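Local structure of oxygen-independent coproporphyrinogen III oxidase (Escherichia coli, 1OLT) at residues 30-35 with 359-364; 335-340 with 355-360; 154-159 with 196-201; 139-144 with 164-169. The protein catalyses the anaerobic oxidative decarboxylation of two propionate groups of coproporphyrinogen III to vinyl groups in haem biosynthesis, using S-adenosyl-L-methionine and a [4Fe-4S] cluster. One frame throughout, in Å; residues are numbered along the deposited sequence.

Contact 1: 30-35 with 359-364; sequences LEFSED and RGIALT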
loop_
_atom_site.group_PDB
_atom_site.type_symbol
_atom_site.label_atom_id
_atom_site.label_comp_id
_atom_site.label_asym_id
_atom_site.label_seq_id
_atom_site.Cartn_x
_atom_site.Cartn_y
_atom_site.Cartn_z
ATOM N N LEU A 30 10.407 -6.163 -10.552
ATOM C CA LEU A 30 11.298 -7.080 -11.301
ATOM C C LEU A 30 12.008 -6.368 -12.452
ATOM O O LEU A 30 13.135 -6.724 -12.805
ATOM C CB LEU A 30 10.547 -8.249 -11.932
ATOM C CG LEU A 30 9.797 -9.235 -11.071
ATOM C CD1 LEU A 30 9.107 -10.271 -12.000
ATOM C CD2 LEU A 30 10.751 -9.881 -10.090
ATOM N N GLU A 31 11.344 -5.368 -13.039
ATOM C CA GLU A 31 11.897 -4.669 -14.186
ATOM C C GLU A 31 12.806 -3.481 -13.847
ATOM O O GLU A 31 13.305 -2.851 -14.752
ATOM C CB GLU A 31 10.759 -4.204 -15.081
ATOM C CG GLU A 31 9.760 -5.303 -15.456
ATOM C CD GLU A 31 10.392 -6.620 -15.936
ATOM O OE1 GLU A 31 11.482 -6.636 -16.590
ATOM O OE2 GLU A 31 9.766 -7.669 -15.654
ATOM N N PHE A 32 13.016 -3.174 -12.567
ATOM C CA PHE A 32 13.845 -2.013 -12.189
ATOM C C PHE A 32 15.292 -2.373 -12.505
ATOM O O PHE A 32 15.689 -3.483 -12.280
ATOM C CB PHE A 32 13.717 -1.631 -10.682
ATOM C CG PHE A 32 12.355 -1.071 -10.259
ATOM C CD1 PHE A 32 11.276 -0.990 -11.118
ATOM C CD2 PHE A 32 12.156 -0.685 -8.941
ATOM C CE1 PHE A 32 10.029 -0.507 -10.665
ATOM C CE2 PHE A 32 10.921 -0.194 -8.498
ATOM C CZ PHE A 32 9.866 -0.098 -9.378
ATOM N N SER A 33 16.066 -1.438 -13.034
ATOM C CA SER A 33 17.429 -1.698 -13.417
ATOM C C SER A 33 18.404 -0.654 -12.815
ATOM O O SER A 33 18.122 0.524 -12.743
ATOM C CB SER A 33 17.519 -1.693 -14.934
ATOM O OG SER A 33 18.813 -1.377 -15.375
ATOM N N GLU A 34 19.578 -1.116 -12.433
ATOM C CA GLU A 34 20.604 -0.265 -11.837
ATOM C C GLU A 34 21.228 0.674 -12.843
ATOM O O GLU A 34 21.971 1.551 -12.464
ATOM C CB GLU A 34 21.655 -1.116 -11.137
ATOM C CG GLU A 34 21.062 -1.905 -9.966
ATOM C CD GLU A 34 22.085 -2.776 -9.238
ATOM O OE1 GLU A 34 23.275 -2.415 -9.252
ATOM O OE2 GLU A 34 21.686 -3.826 -8.655
ATOM N N ASP A 35 20.897 0.490 -14.117
ATOM C CA ASP A 35 21.336 1.355 -15.188
ATOM C C ASP A 35 20.620 2.693 -15.193
ATOM O O ASP A 35 21.124 3.647 -15.738
ATOM C CB ASP A 35 21.091 0.647 -16.523
ATOM C CG ASP A 35 22.096 -0.507 -16.785
ATOM O OD1 ASP A 35 23.208 -0.487 -16.169
ATOM O OD2 ASP A 35 21.857 -1.450 -17.601
ATOM N N ARG A 359 18.089 2.027 -8.368
ATOM C CA ARG A 359 17.613 1.446 -9.609
ATOM C C ARG A 359 16.271 2.020 -9.991
ATOM O O ARG A 359 15.636 2.685 -9.194
ATOM C CB ARG A 359 17.489 -0.063 -9.459
ATOM C CG ARG A 359 16.618 -0.461 -8.312
ATOM C CD ARG A 359 16.484 -2.000 -8.127
ATOM N NE ARG A 359 15.454 -2.347 -7.194
ATOM C CZ ARG A 359 14.837 -3.537 -7.130
ATOM N NH1 ARG A 359 15.144 -4.485 -7.996
ATOM N NH2 ARG A 359 13.894 -3.779 -6.194
ATOM N N GLY A 360 15.851 1.768 -11.229
ATOM C CA GLY A 360 14.541 2.212 -11.663
ATOM C C GLY A 360 14.257 1.892 -13.114
ATOM O O GLY A 360 14.985 1.131 -13.739
ATOM N N ILE A 361 13.184 2.483 -13.645
ATOM C CA ILE A 361 12.773 2.297 -15.043
ATOM C C ILE A 361 12.105 3.548 -15.614
ATOM O O ILE A 361 11.276 4.159 -14.950
ATOM C CB ILE A 361 11.763 1.112 -15.142
ATOM C CG1 ILE A 361 11.383 0.820 -16.635
ATOM C CG2 ILE A 361 10.534 1.388 -14.359
ATOM C CD1 ILE A 361 11.229 -0.611 -16.880
ATOM N N ALA A 362 12.433 3.887 -16.855
ATOM C CA ALA A 362 11.702 4.906 -17.601
ATOM C C ALA A 362 10.676 4.117 -18.402
ATOM O O ALA A 362 11.052 3.337 -19.236
ATOM C CB ALA A 362 12.634 5.648 -18.544
ATOM N N LEU A 363 9.395 4.306 -18.146
ATOM C CA LEU A 363 8.371 3.565 -18.830
ATOM C C LEU A 363 8.298 3.977 -20.332
ATOM O O LEU A 363 8.339 5.143 -20.655
ATOM C CB LEU A 363 7.005 3.790 -18.188
ATOM C CG LEU A 363 6.622 3.026 -16.928
ATOM C CD1 LEU A 363 7.555 3.340 -15.799
ATOM C CD2 LEU A 363 5.146 3.345 -16.505
ATOM N N THR A 364 8.224 3.005 -21.206
ATOM C CA THR A 364 7.907 3.245 -22.620
ATOM C C THR A 364 6.437 3.686 -22.812
ATOM O O THR A 364 5.665 3.713 -21.874
ATOM C CB THR A 364 8.127 1.971 -23.462
ATOM O OG1 THR A 364 7.260 0.923 -22.989
ATOM C CG2 THR A 364 9.583 1.421 -23.320
#
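Arg359 lies across the root of Phe32, and its path from CB outward traces most of this contact. CB rests on the backbone of the incoming loop, 3.4 Å from Ser33 O, with the CG methylene of Glu34 nearby. CG sits between the backbone N and the carbonyl carbon (chi1 56°), which sets it beside Phe32 CB. CG and CD both pack on Phe32 CB, CD at 3.8 Å, and NE follows, reaching the edge of the phenyl ring near its plane. The guanidinium keeps Phe32 CB over one face, its plane turned 74° from that of the ring, so this is no parallel stack; its polar tip is held instead by Gln338 OE1. Elsewhere on the ring, Ile361 CG2 lies 4.1 Å from Phe32 CD1.

Between the two side chains of the strand, Gly360 joins the backbone of the loop in a single antiparallel, hydrogen-bonded bridge: Ser33 N donates to Gly360 O at 2.9 Å, and Gly360 N returns a bond to Ser33 O at 3.0 Å. Just beyond, Ser33 OG accepts from Asp35 N, which forms an ST turn. Loop 30-35, leading into helix 38-45, crosses the edge strand 357-362 and pairs with it at this one bridge, while Phe32 packs against Tyr336 and Gln338 of strand 335-339 and lies near Ile329, a residue that binds S-adenosyl-L-methionine.

Contact 2: 335-340 with 355-360; sequences CYAQNQ and NALWRG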
loop_
_atom_site.group_PDB
_atom_site.type_symbol
_atom_site.label_atom_id
_atom_site.label_comp_id
_atom_site.label_asym_id
_atom_site.label_seq_id
_atom_site.Cartn_x
_atom_site.Cartn_y
_atom_site.Cartn_z
ATOM N N CYS A 335 8.379 7.541 -14.683
ATOM C CA CYS A 335 9.481 6.686 -14.274
ATOM C C CYS A 335 9.240 6.165 -12.874
ATOM O O CYS A 335 8.508 6.758 -12.108
ATOM C CB CYS A 335 10.849 7.405 -14.292
ATOM S SG CYS A 335 11.319 8.098 -15.855
ATOM N N TYR A 336 9.798 5.005 -12.563
ATOM C CA TYR A 336 9.905 4.528 -11.204
ATOM C C TYR A 336 11.403 4.520 -10.835
ATOM O O TYR A 336 12.240 4.184 -11.637
ATOM C CB TYR A 336 9.282 3.132 -11.000
ATOM C CG TYR A 336 7.840 2.972 -11.486
ATOM C CD1 TYR A 336 6.957 4.062 -11.513
ATOM C CD2 TYR A 336 7.348 1.735 -11.921
ATOM C CE1 TYR A 336 5.635 3.932 -11.952
ATOM C CE2 TYR A 336 6.016 1.592 -12.384
ATOM C CZ TYR A 336 5.163 2.701 -12.384
ATOM O OH TYR A 336 3.857 2.615 -12.849
ATOM N N ALA A 337 11.711 4.887 -9.595
ATOM C CA ALA A 337 13.068 4.939 -9.087
ATOM C C ALA A 337 13.055 4.516 -7.637
ATOM O O ALA A 337 12.210 4.953 -6.861
ATOM C CB ALA A 337 13.596 6.373 -9.230
ATOM N N GLN A 338 14.020 3.720 -7.239
ATOM C CA GLN A 338 14.055 3.231 -5.870
ATOM C C GLN A 338 15.397 3.506 -5.251
ATOM O O GLN A 338 16.435 3.324 -5.889
ATOM C CB GLN A 338 13.839 1.706 -5.791
ATOM C CG GLN A 338 13.571 1.171 -4.424
ATOM C CD GLN A 338 13.180 -0.320 -4.370
ATOM O OE1 GLN A 338 13.500 -1.067 -5.280
ATOM N NE2 GLN A 338 12.483 -0.728 -3.289
ATOM N N ASN A 339 15.348 3.917 -4.006
ATOM C CA ASN A 339 16.529 4.017 -3.159
ATOM C C ASN A 339 17.089 2.648 -2.767
ATOM O O ASN A 339 16.358 1.633 -2.695
ATOM C CB ASN A 339 16.170 4.780 -1.882
ATOM C CG ASN A 339 16.088 6.284 -2.081
ATOM O OD1 ASN A 339 16.585 6.850 -3.092
ATOM N ND2 ASN A 339 15.475 6.985 -1.058
ATOM N N GLN A 340 18.388 2.610 -2.534
ATOM C CA GLN A 340 19.083 1.510 -1.838
ATOM C C GLN A 340 18.181 0.887 -0.777
ATOM O O GLN A 340 17.629 1.584 0.061
ATOM C CB GLN A 340 20.396 2.046 -1.200
ATOM C CG GLN A 340 21.428 2.612 -2.180
ATOM C CD GLN A 340 22.083 1.612 -3.098
ATOM O OE1 GLN A 340 21.965 0.399 -2.914
ATOM N NE2 GLN A 340 22.744 2.123 -4.141
ATOM N N ASN A 355 22.078 11.567 -2.285
ATOM C CA ASN A 355 20.909 10.747 -2.586
ATOM C C ASN A 355 21.265 9.243 -2.539
ATOM O O ASN A 355 22.443 8.846 -2.495
ATOM C CB ASN A 355 20.333 11.141 -4.008
ATOM C CG ASN A 355 21.236 10.766 -5.125
ATOM O OD1 ASN A 355 22.010 11.611 -5.657
ATOM N ND2 ASN A 355 21.204 9.518 -5.502
ATOM N N ALA A 356 20.248 8.412 -2.572
ATOM C CA ALA A 356 20.442 6.980 -2.500
ATOM C C ALA A 356 19.842 6.270 -3.705
ATOM O O ALA A 356 19.526 5.092 -3.623
ATOM C CB ALA A 356 19.821 6.454 -1.212
ATOM N N LEU A 357 19.713 6.957 -4.825
ATOM C CA LEU A 357 19.135 6.331 -6.028
ATOM C C LEU A 357 19.910 5.095 -6.403
ATOM O O LEU A 357 21.122 5.150 -6.626
ATOM C CB LEU A 357 19.095 7.300 -7.216
ATOM C CG LEU A 357 18.595 6.701 -8.542
ATOM C CD1 LEU A 357 17.213 6.299 -8.485
ATOM C CD2 LEU A 357 18.768 7.748 -9.646
ATOM N N TRP A 358 19.189 3.984 -6.488
ATOM C CA TRP A 358 19.755 2.657 -6.738
ATOM C C TRP A 358 19.380 2.118 -8.114
ATOM O O TRP A 358 20.241 1.750 -8.920
ATOM C CB TRP A 358 19.255 1.714 -5.664
ATOM C CG TRP A 358 19.645 0.310 -5.808
ATOM C CD1 TRP A 358 20.807 -0.172 -6.312
ATOM C CD2 TRP A 358 18.881 -0.811 -5.417
ATOM N NE1 TRP A 358 20.811 -1.541 -6.256
ATOM C CE2 TRP A 358 19.631 -1.966 -5.740
ATOM C CE3 TRP A 358 17.621 -0.970 -4.826
ATOM C CZ2 TRP A 358 19.162 -3.251 -5.511
ATOM C CZ3 TRP A 358 17.155 -2.238 -4.562
ATOM C CH2 TRP A 358 17.925 -3.382 -4.916
ATOM N N ARG A 359 18.089 2.027 -8.368
ATOM C CA ARG A 359 17.613 1.446 -9.609
ATOM C C ARG A 359 16.271 2.020 -9.991
ATOM O O ARG A 359 15.636 2.685 -9.194
ATOM C CB ARG A 359 17.489 -0.063 -9.459
ATOM C CG ARG A 359 16.618 -0.461 -8.312
ATOM C CD ARG A 359 16.484 -2.000 -8.127
ATOM N NE ARG A 359 15.454 -2.347 -7.194
ATOM C CZ ARG A 359 14.837 -3.537 -7.130
ATOM N NH1 ARG A 359 15.144 -4.485 -7.996
ATOM N NH2 ARG A 359 13.894 -3.779 -6.194
ATOM N N GLY A 360 15.851 1.768 -11.229
ATOM C CA GLY A 360 14.541 2.212 -11.663
ATOM C C GLY A 360 14.257 1.892 -13.114
ATOM O O GLY A 360 14.985 1.131 -13.739
HETATM O O HOH W 1 17.577 9.526 -2.762
#
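Tyr336 brings its carbonyl close to Gly360, O to CA 3.0 Å, an approach made possible because glycine has no CB on that side. Ala337 faces Gly360 as a non-hydrogen-bonded pair, and its methyl CB meets Leu357 CD1 at 3.7 Å. Gln338 carries the centre. Its N donates to Arg359 O at 2.7 Å, and its own carbonyl accepts from both Trp358 N and Arg359 N, the second the longer at 3.3 Å; two residues facing one make this a classic beta bulge. With CG anti to the backbone N (chi1 -167°) and an extended chain, the amide runs beside Arg359, 14° from coplanar with the guanidinium, and OE1 takes bonds from both NE (3.0 Å) and NH2 (2.9 Å). Gln338 NE2 turns to Ser327 O, in the pocket of a bound S-adenosylmethionine about 5 Å from the Gln338 side chain. Past the bulge, Asn339 OD1 reaches Ala356 N through a water, while ND2 binds Gly325 O and Glu92. Gln340 N donates to Ala356 O, and its OE1 lies over one face of the Trp358 indole, whose opposite face carries Arg359 CD. Helix 343-353 connects the two antiparallel strands; strand 329-332 flanks 335-339, and helix 38-45 packs against Ala337 and Leu357.

Contact 3: 154-159 with 196-201; sequences DVLDHL and NHAREI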
loop_
_atom_site.group_PDB
_atom_site.type_symbol
_atom_site.label_atom_id
_atom_site.label_comp_id
_atom_site.label_asym_id
_atom_site.label_seq_id
_atom_site.Cartn_x
_atom_site.Cartn_y
_atom_site.Cartn_z
ATOM N N ASP A 154 -0.619 9.587 24.414
ATOM C CA ASP A 154 -0.340 10.982 24.068
ATOM C C ASP A 154 0.525 11.182 22.868
ATOM O O ASP A 154 0.647 12.279 22.404
ATOM C CB ASP A 154 0.107 11.811 25.273
ATOM C CG ASP A 154 1.527 11.538 25.678
ATOM O OD1 ASP A 154 2.290 10.789 25.011
ATOM O OD2 ASP A 154 1.982 12.060 26.692
ATOM N N VAL A 155 1.140 10.130 22.327
ATOM C CA VAL A 155 1.814 10.231 21.034
ATOM C C VAL A 155 0.800 10.601 19.919
ATOM O O VAL A 155 1.144 11.303 18.959
ATOM C CB VAL A 155 2.645 8.949 20.678
ATOM C CG1 VAL A 155 3.190 8.962 19.242
ATOM C CG2 VAL A 155 3.783 8.718 21.683
ATOM N N LEU A 156 -0.447 10.121 20.029
ATOM C CA LEU A 156 -1.483 10.498 19.067
ATOM C C LEU A 156 -1.794 11.986 19.126
ATOM O O LEU A 156 -1.928 12.618 18.076
ATOM C CB LEU A 156 -2.761 9.682 19.277
ATOM C CG LEU A 156 -2.591 8.162 19.119
ATOM C CD1 LEU A 156 -3.955 7.518 19.292
ATOM C CD2 LEU A 156 -1.887 7.701 17.882
ATOM N N ASP A 157 -1.890 12.570 20.328
ATOM C CA ASP A 157 -2.067 14.023 20.444
ATOM C C ASP A 157 -0.885 14.766 19.777
ATOM O O ASP A 157 -1.074 15.743 19.100
ATOM C CB ASP A 157 -2.220 14.477 21.875
ATOM C CG ASP A 157 -3.380 13.735 22.587
ATOM O OD1 ASP A 157 -3.226 12.586 23.037
ATOM O OD2 ASP A 157 -4.463 14.238 22.674
ATOM N N HIS A 158 0.308 14.272 19.962
ATOM C CA HIS A 158 1.481 14.896 19.371
ATOM C C HIS A 158 1.449 14.800 17.850
ATOM O O HIS A 158 1.751 15.774 17.168
ATOM C CB HIS A 158 2.716 14.228 19.841
ATOM C CG HIS A 158 3.978 14.928 19.423
ATOM N ND1 HIS A 158 4.386 16.104 19.992
ATOM C CD2 HIS A 158 4.915 14.611 18.501
ATOM C CE1 HIS A 158 5.530 16.495 19.454
ATOM N NE2 HIS A 158 5.882 15.594 18.543
ATOM N N LEU A 159 1.069 13.640 17.298
ATOM C CA LEU A 159 0.924 13.502 15.848
ATOM C C LEU A 159 -0.109 14.486 15.293
ATOM O O LEU A 159 0.077 15.116 14.247
ATOM C CB LEU A 159 0.530 12.061 15.446
ATOM C CG LEU A 159 1.617 11.045 15.807
ATOM C CD1 LEU A 159 1.080 9.655 15.759
ATOM C CD2 LEU A 159 2.775 11.223 14.845
ATOM N N ASN A 196 -9.886 4.363 19.863
ATOM C CA ASN A 196 -10.912 5.268 20.324
ATOM C C ASN A 196 -10.379 6.696 20.708
ATOM O O ASN A 196 -11.036 7.683 20.474
ATOM C CB ASN A 196 -11.733 4.589 21.420
ATOM C CG ASN A 196 -12.693 3.499 20.831
ATOM O OD1 ASN A 196 -12.588 2.312 21.151
ATOM N ND2 ASN A 196 -13.598 3.930 19.917
ATOM N N HIS A 197 -9.167 6.788 21.225
ATOM C CA HIS A 197 -8.533 8.055 21.465
ATOM C C HIS A 197 -8.230 8.776 20.106
ATOM O O HIS A 197 -8.411 10.012 19.992
ATOM C CB HIS A 197 -7.225 7.882 22.311
ATOM C CG HIS A 197 -6.593 9.171 22.722
ATOM N ND1 HIS A 197 -7.308 10.196 23.317
ATOM C CD2 HIS A 197 -5.327 9.615 22.611
ATOM C CE1 HIS A 197 -6.495 11.207 23.562
ATOM N NE2 HIS A 197 -5.291 10.876 23.130
ATOM N N ALA A 198 -7.768 8.025 19.117
ATOM C CA ALA A 198 -7.493 8.577 17.800
ATOM C C ALA A 198 -8.771 9.221 17.270
ATOM O O ALA A 198 -8.752 10.334 16.848
ATOM C CB ALA A 198 -7.013 7.520 16.847
ATOM N N ARG A 199 -9.888 8.519 17.380
ATOM C CA ARG A 199 -11.178 9.021 16.939
ATOM C C ARG A 199 -11.603 10.270 17.721
ATOM O O ARG A 199 -12.077 11.284 17.125
ATOM C CB ARG A 199 -12.243 7.898 17.089
ATOM C CG ARG A 199 -13.582 8.274 16.588
ATOM C CD ARG A 199 -14.799 7.268 16.899
ATOM N NE ARG A 199 -14.437 5.857 17.098
ATOM C CZ ARG A 199 -14.432 4.930 16.122
ATOM N NH1 ARG A 199 -14.711 5.234 14.842
ATOM N NH2 ARG A 199 -14.121 3.694 16.434
ATOM N N GLU A 200 -11.445 10.216 19.033
ATOM C CA GLU A 200 -11.820 11.317 19.886
ATOM C C GLU A 200 -11.058 12.611 19.594
ATOM O O GLU A 200 -11.630 13.670 19.706
ATOM C CB GLU A 200 -11.739 10.908 21.368
ATOM C CG GLU A 200 -12.906 10.000 21.762
ATOM C CD GLU A 200 -13.018 9.794 23.242
ATOM O OE1 GLU A 200 -11.970 9.570 23.871
ATOM O OE2 GLU A 200 -14.165 9.879 23.772
ATOM N N ILE A 201 -9.801 12.520 19.180
ATOM C CA ILE A 201 -9.015 13.731 18.879
ATOM C C ILE A 201 -9.036 14.113 17.379
ATOM O O ILE A 201 -8.329 14.998 16.980
ATOM C CB ILE A 201 -7.571 13.650 19.417
ATOM C CG1 ILE A 201 -6.781 12.621 18.696
ATOM C CG2 ILE A 201 -7.593 13.381 20.952
ATOM C CD1 ILE A 201 -5.399 12.551 19.264
#
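Leu156 and Ile201 form the close-packed part of this contact between helices 154-161 and 188-200 of the radical SAM core. Ile201 CD1 lies against the first helix, 3.7 Å from Leu156 C and 3.9 Å from Leu156 CB. Beside it, Leu156 CD1 reaches across to Ala198 CB, also at 3.9 Å, and touches the Ala198 backbone N. The small alanine lets the leucine tip approach the second helix, although the short axes remain 9.7 Å apart and cross at -32°. Toward the sheet, both Leu156 and Ala198 rest on Leu167 of strand 166-172.

The other side is polar and partly exposed, and rests on one hydrogen bond across the contact. Here His197 NE2 donates to Asp157 OD1 at 2.7 Å. The oxygen lies in the imidazole plane and is met on its syn side, somewhat out of the carboxylate plane, with the N-H...O angle at 170°; ring and carboxylate planes are 46° apart. Asp157 OD2 also lies 3.7 Å from Ile201 CG2. A short, nearly straight bond of this kind requires a proton on NE2, and the nearby carboxylate would probably favour the protonated imidazolium, which would then add charge attraction to the apolar packing between the two helices.

Contact 4: 139-144 with 164-169; sequences DAEISI and FNRLSM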
loop_
_atom_site.group_PDB
_atom_site.type_symbol
_atom_site.label_atom_id
_atom_site.label_comp_id
_atom_site.label_asym_id
_atom_site.label_seq_id
_atom_site.Cartn_x
_atom_site.Cartn_y
_atom_site.Cartn_z
ATOM N N ASP A 139 -4.560 21.733 3.309
ATOM C CA ASP A 139 -5.427 20.552 3.435
ATOM C C ASP A 139 -4.770 19.269 2.953
ATOM O O ASP A 139 -5.446 18.349 2.569
ATOM C CB ASP A 139 -6.733 20.773 2.679
ATOM C CG ASP A 139 -6.514 20.902 1.218
ATOM O OD1 ASP A 139 -5.333 20.981 0.791
ATOM O OD2 ASP A 139 -7.441 20.922 0.421
ATOM N N ALA A 140 -3.428 19.198 2.998
ATOM C CA ALA A 140 -2.748 17.954 2.689
ATOM C C ALA A 140 -3.219 16.796 3.550
ATOM O O ALA A 140 -3.540 16.939 4.702
ATOM C CB ALA A 140 -1.175 18.146 2.804
ATOM N N GLU A 141 -3.033 15.587 3.020
ATOM C CA GLU A 141 -3.470 14.326 3.653
ATOM C C GLU A 141 -2.163 13.884 4.218
ATOM O O GLU A 141 -1.218 13.685 3.488
ATOM C CB GLU A 141 -4.014 13.363 2.598
ATOM C CG GLU A 141 -4.328 11.974 3.081
ATOM C CD GLU A 141 -4.569 10.987 1.924
ATOM O OE1 GLU A 141 -5.566 11.132 1.206
ATOM O OE2 GLU A 141 -3.754 10.069 1.739
ATOM N N ILE A 142 -2.092 13.794 5.523
ATOM C CA ILE A 142 -0.822 13.490 6.245
ATOM C C ILE A 142 -1.053 12.250 7.148
ATOM O O ILE A 142 -1.818 12.304 8.130
ATOM C CB ILE A 142 -0.390 14.733 7.064
ATOM C CG1 ILE A 142 -0.131 15.915 6.119
ATOM C CG2 ILE A 142 0.871 14.467 7.862
ATOM C CD1 ILE A 142 0.130 17.170 6.817
ATOM N N SER A 143 -0.478 11.127 6.750
ATOM C CA SER A 143 -0.787 9.834 7.331
ATOM C C SER A 143 0.451 9.102 7.836
ATOM O O SER A 143 1.580 9.348 7.408
ATOM C CB SER A 143 -1.507 8.911 6.336
ATOM O OG SER A 143 -0.830 8.763 5.127
ATOM N N ILE A 144 0.204 8.190 8.747
ATOM C CA ILE A 144 1.283 7.453 9.377
ATOM C C ILE A 144 0.730 6.091 9.809
ATOM O O ILE A 144 -0.460 5.957 10.144
ATOM C CB ILE A 144 1.799 8.237 10.610
ATOM C CG1 ILE A 144 3.009 7.574 11.284
ATOM C CG2 ILE A 144 0.695 8.423 11.647
ATOM C CD1 ILE A 144 3.662 8.400 12.347
ATOM N N PHE A 164 -0.702 15.459 11.512
ATOM C CA PHE A 164 -1.201 14.154 10.998
ATOM C C PHE A 164 -2.717 14.089 11.116
ATOM O O PHE A 164 -3.259 14.490 12.130
ATOM C CB PHE A 164 -0.561 12.989 11.701
ATOM C CG PHE A 164 0.874 12.757 11.297
ATOM C CD1 PHE A 164 1.912 13.418 11.943
ATOM C CD2 PHE A 164 1.195 11.909 10.258
ATOM C CE1 PHE A 164 3.195 13.179 11.573
ATOM C CE2 PHE A 164 2.515 11.728 9.864
ATOM C CZ PHE A 164 3.500 12.336 10.549
ATOM N N ASN A 165 -3.383 13.641 10.065
ATOM C CA ASN A 165 -4.864 13.521 10.050
ATOM C C ASN A 165 -5.429 12.135 9.683
ATOM O O ASN A 165 -6.684 11.939 9.683
ATOM C CB ASN A 165 -5.505 14.632 9.205
ATOM C CG ASN A 165 -4.855 14.813 7.826
ATOM O OD1 ASN A 165 -4.424 13.868 7.175
ATOM N ND2 ASN A 165 -4.831 16.043 7.374
ATOM N N ARG A 166 -4.528 11.226 9.316
ATOM C CA ARG A 166 -4.882 9.877 9.055
ATOM C C ARG A 166 -3.887 8.910 9.642
ATOM O O ARG A 166 -2.717 9.123 9.619
ATOM C CB ARG A 166 -4.922 9.599 7.592
ATOM C CG ARG A 166 -5.693 10.610 6.849
ATOM C CD ARG A 166 -6.258 10.112 5.642
ATOM N NE ARG A 166 -7.352 10.964 5.187
ATOM C CZ ARG A 166 -7.839 10.860 3.997
ATOM N NH1 ARG A 166 -7.344 9.913 3.187
ATOM N NH2 ARG A 166 -8.829 11.686 3.606
ATOM N N LEU A 167 -4.390 7.794 10.147
ATOM C CA LEU A 167 -3.521 6.730 10.642
ATOM C C LEU A 167 -4.004 5.323 10.246
ATOM O O LEU A 167 -5.207 5.094 10.038
ATOM C CB LEU A 167 -3.320 6.846 12.160
ATOM C CG LEU A 167 -4.279 6.361 13.246
ATOM C CD1 LEU A 167 -4.440 4.847 13.420
ATOM C CD2 LEU A 167 -3.790 6.976 14.570
ATOM N N SER A 168 -3.044 4.405 10.230
ATOM C CA SER A 168 -3.216 2.999 9.981
ATOM C C SER A 168 -2.533 2.282 11.149
ATOM O O SER A 168 -1.431 2.697 11.606
ATOM C CB SER A 168 -2.587 2.631 8.662
ATOM O OG SER A 168 -2.802 1.269 8.463
ATOM N N MET A 169 -3.185 1.247 11.677
ATOM C CA MET A 169 -2.690 0.539 12.819
ATOM C C MET A 169 -2.689 -0.939 12.518
ATOM O O MET A 169 -3.700 -1.504 12.119
ATOM C CB MET A 169 -3.576 0.860 14.017
ATOM C CG MET A 169 -3.302 0.097 15.299
ATOM S SD MET A 169 -4.496 0.502 16.650
ATOM C CE MET A 169 -4.389 2.306 16.555
#
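Phe164 inserts its ring between Ile142 and Ile144, two residues apart on the neighbouring strand. Ile142 CG2 stands over one face in a CH-pi contact, 3.8 Å from the ring centroid, and CD1 of Ile144 lies over the opposite face. Ile144 CB also touches the ring, 3.6 Å from Phe164 CE2, while Ser143 O comes to the ring edge near its plane. Further along, Ile144 CG2 approaches Leu167 CB on the same side of the sheet.

Outside this apolar centre the backbones pair in parallel. Ile142 O accepts from both Asn165 N (2.8 Å) and Arg166 N (3.1 Å), Ile144 N donates to Arg166 O, and Ser168 N donates to Ile144 O. Asn165 continues the pairing with its side chain, whose amide bonds strand 140-146 at two points. OD1 accepts from Ile142 N at 2.9 Å and ND2 donates to Ala140 O at 3.1 Å, the latter nearly straight at 171°, in place of main-chain groups.

At the polar edge, in the conformers modelled here, Glu141 stacks on Arg166, their flat groups 18° apart. OE1 is 2.9 Å from Arg166 NH1 but well out of the guanidinium plane, a salt bridge of charges alone; Glu296 is a second partner of NH1. Ser168 lies near Asp209 and Glu145, which bind S-adenosyl-L-methionine. The two strands belong to the beta-alpha-beta unit completed by helix 154-161, whose Leu159 packs on Phe164 and Ile144, while strands 105-112 and 207-212 flank the pair in the parallel part of the radical SAM core sheet.

How the contacts relate
The contacts form two groups. Contacts 3 and 4, with centres 12 Å apart, lie in the radical SAM core and interlock along the chain: strand 140-146, helix 154-161, strand 166-172 and helix 188-200 follow in order, so their segments alternate. A probable backbone hydrogen bond between Leu159 O and Phe164 N joins them. Contacts 1 and 2, 9 Å apart, share Arg359 and Gly360 on strand 357-362 in the separate three-stranded antiparallel sheet. Along the chain, contact 1 encloses contacts 3 and 4, and its centre is 40 Å from that of contact 3. Contact 4 lies near a bound S-adenosylmethionine from the core sheet, contact 2 near one from the small sheet.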